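Wnt inhibitor of Dorsal protein (Drosophila melanogaster, PDB 4KRR) probably acts as a secreted Wnt-family ligand of Frizzled receptors, and is represented here by its N-terminal domain and linker. Local coordinates at residues A59-A64 with Q163-M168. Sequence-based numbering, arbitrary orientation.
Sequences AAISMA and QDLLQM
L165 lays its isobutyl group against A60, I61 and A64, joining two nearly antiparallel helices in the helical core of the Wnt N-terminal domain. The short axes of 59-64 and 163-168 run at 157° to each other and come within 10.3 Å. The side chains meet through apolar atoms alone, and no hydrogen bond crosses between the segments. A60 and A64 stand one helical turn apart, both directing CB at the partner helix; their single methyls keep this face low, and a branched leucine suits this surface because its two methyls can reach different neighbours. CD1 of L165 lies 3.7 Å from CB of A64, while its CD2 faces CB of A60 at 4.2 Å. I61 borders this surface from the flank: with CG1 anti to the backbone N (chi1 -167°), its longer branch reaches over to L165, and the two side chains meet at a slant. The packing continues to a third helix, 113-127, where L165 touches L125 and A60 touches V122, while I61 and A64 meet F158, the first residue of helix 158-170. The carbonyl O of A60, already accepting the helical bond from the N of A64, lies 3.8 Å from CD1 of L165, the same methyl that touches CD1 of I61 at 3.7 Å.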
loop_
_atom_site.group_PDB
_atom_site.type_symbol
_atom_site.label_atom_id
_atom_site.label_comp_id
_atom_site.label_asym_id
_atom_site.label_seq_id
_atom_site.Cartn_x
_atom_site.Cartn_y
_atom_site.Cartn_z
ATOM N N ALA A 59 -7.377 -3.146 -4.073
ATOM C CA ALA A 59 -6.507 -2.233 -4.802
ATOM C C ALA A 59 -5.596 -1.464 -3.846
ATOM O O ALA A 59 -4.420 -1.244 -4.141
ATOM C CB ALA A 59 -7.335 -1.266 -5.643
ATOM N N ALA A 60 -6.149 -1.058 -2.706
ATOM C CA ALA A 60 -5.391 -0.321 -1.696
ATOM C C ALA A 60 -4.280 -1.164 -1.079
ATOM O O ALA A 60 -3.129 -0.728 -1.013
ATOM C CB ALA A 60 -6.320 0.204 -0.607
ATOM N N ILE A 61 -4.622 -2.368 -0.626
ATOM C CA ILE A 61 -3.639 -3.238 0.015
ATOM C C ILE A 61 -2.579 -3.706 -0.987
ATOM O O ILE A 61 -1.423 -3.925 -0.623
ATOM C CB ILE A 61 -4.298 -4.451 0.737
ATOM C CG1 ILE A 61 -3.294 -5.159 1.652
ATOM C CG2 ILE A 61 -4.897 -5.434 -0.260
ATOM C CD1 ILE A 61 -3.041 -4.444 2.971
ATOM N N SER A 62 -2.970 -3.834 -2.252
ATOM C CA SER A 62 -2.044 -4.264 -3.294
ATOM C C SER A 62 -1.059 -3.153 -3.643
ATOM O O SER A 62 0.145 -3.390 -3.730
ATOM C CB SER A 62 -2.803 -4.723 -4.541
ATOM O OG SER A 62 -3.676 -5.794 -4.228
ATOM N N MET A 63 -1.578 -1.944 -3.843
ATOM C CA MET A 63 -0.735 -0.778 -4.078
ATOM C C MET A 63 0.231 -0.549 -2.923
ATOM O O MET A 63 1.414 -0.292 -3.135
ATOM C CB MET A 63 -1.589 0.473 -4.267
ATOM C CG MET A 63 -0.775 1.756 -4.273
ATOM S SD MET A 63 -1.778 3.230 -4.487
ATOM C CE MET A 63 -0.538 4.506 -4.281
ATOM N N ALA A 64 -0.286 -0.642 -1.701
ATOM C CA ALA A 64 0.519 -0.414 -0.507
ATOM C C ALA A 64 1.657 -1.424 -0.389
ATOM O O ALA A 64 2.774 -1.071 -0.012
ATOM C CB ALA A 64 -0.356 -0.448 0.739
ATOM N N GLN A 163 -3.327 -3.176 8.886
ATOM C CA GLN A 163 -4.364 -2.912 9.878
ATOM C C GLN A 163 -4.968 -1.525 9.680
ATOM O O GLN A 163 -6.176 -1.339 9.835
ATOM C CB GLN A 163 -3.817 -3.062 11.301
ATOM C CG GLN A 163 -4.833 -2.740 12.391
ATOM C CD GLN A 163 -6.141 -3.496 12.220
ATOM O OE1 GLN A 163 -6.148 -4.708 11.999
ATOM N NE2 GLN A 163 -7.256 -2.778 12.312
ATOM N N ASP A 164 -4.125 -0.556 9.334
ATOM C CA ASP A 164 -4.596 0.796 9.044
ATOM C C ASP A 164 -5.549 0.791 7.854
ATOM O O ASP A 164 -6.584 1.455 7.873
ATOM C CB ASP A 164 -3.421 1.737 8.766
ATOM C CG ASP A 164 -2.567 1.988 9.995
ATOM O OD1 ASP A 164 -3.102 1.905 11.119
ATOM O OD2 ASP A 164 -1.361 2.272 9.835
ATOM N N LEU A 165 -5.194 0.034 6.821
ATOM C CA LEU A 165 -6.028 -0.047 5.626
ATOM C C LEU A 165 -7.342 -0.767 5.915
ATOM O O LEU A 165 -8.383 -0.419 5.356
ATOM C CB LEU A 165 -5.276 -0.729 4.483
ATOM C CG LEU A 165 -4.183 0.108 3.815
ATOM C CD1 LEU A 165 -3.411 -0.726 2.808
ATOM C CD2 LEU A 165 -4.785 1.335 3.142
ATOM N N LEU A 166 -7.290 -1.766 6.793
ATOM C CA LEU A 166 -8.497 -2.461 7.232
ATOM C C LEU A 166 -9.432 -1.484 7.938
ATOM O O LEU A 166 -10.646 -1.514 7.737
ATOM C CB LEU A 166 -8.154 -3.628 8.163
ATOM C CG LEU A 166 -9.354 -4.458 8.629
ATOM C CD1 LEU A 166 -10.097 -5.023 7.425
ATOM C CD2 LEU A 166 -8.936 -5.577 9.577
ATOM N N GLN A 167 -8.853 -0.614 8.760
ATOM C CA GLN A 167 -9.617 0.412 9.459
ATOM C C GLN A 167 -10.238 1.390 8.462
ATOM O O GLN A 167 -11.419 1.725 8.558
ATOM C CB GLN A 167 -8.725 1.162 10.451
ATOM C CG GLN A 167 -9.466 2.162 11.327
ATOM C CD GLN A 167 -10.458 1.497 12.262
ATOM O OE1 GLN A 167 -10.125 0.540 12.964
ATOM N NE2 GLN A 167 -11.689 1.998 12.273
ATOM N N MET A 168 -9.436 1.840 7.503
ATOM C CA MET A 168 -9.919 2.747 6.467
ATOM C C MET A 168 -10.979 2.081 5.596
ATOM O O MET A 168 -11.914 2.735 5.130
ATOM C CB MET A 168 -8.759 3.256 5.613
ATOM C CG MET A 168 -8.118 4.523 6.148
ATOM S SD MET A 168 -6.664 5.007 5.202
ATOM C CE MET A 168 -5.492 3.799 5.801
#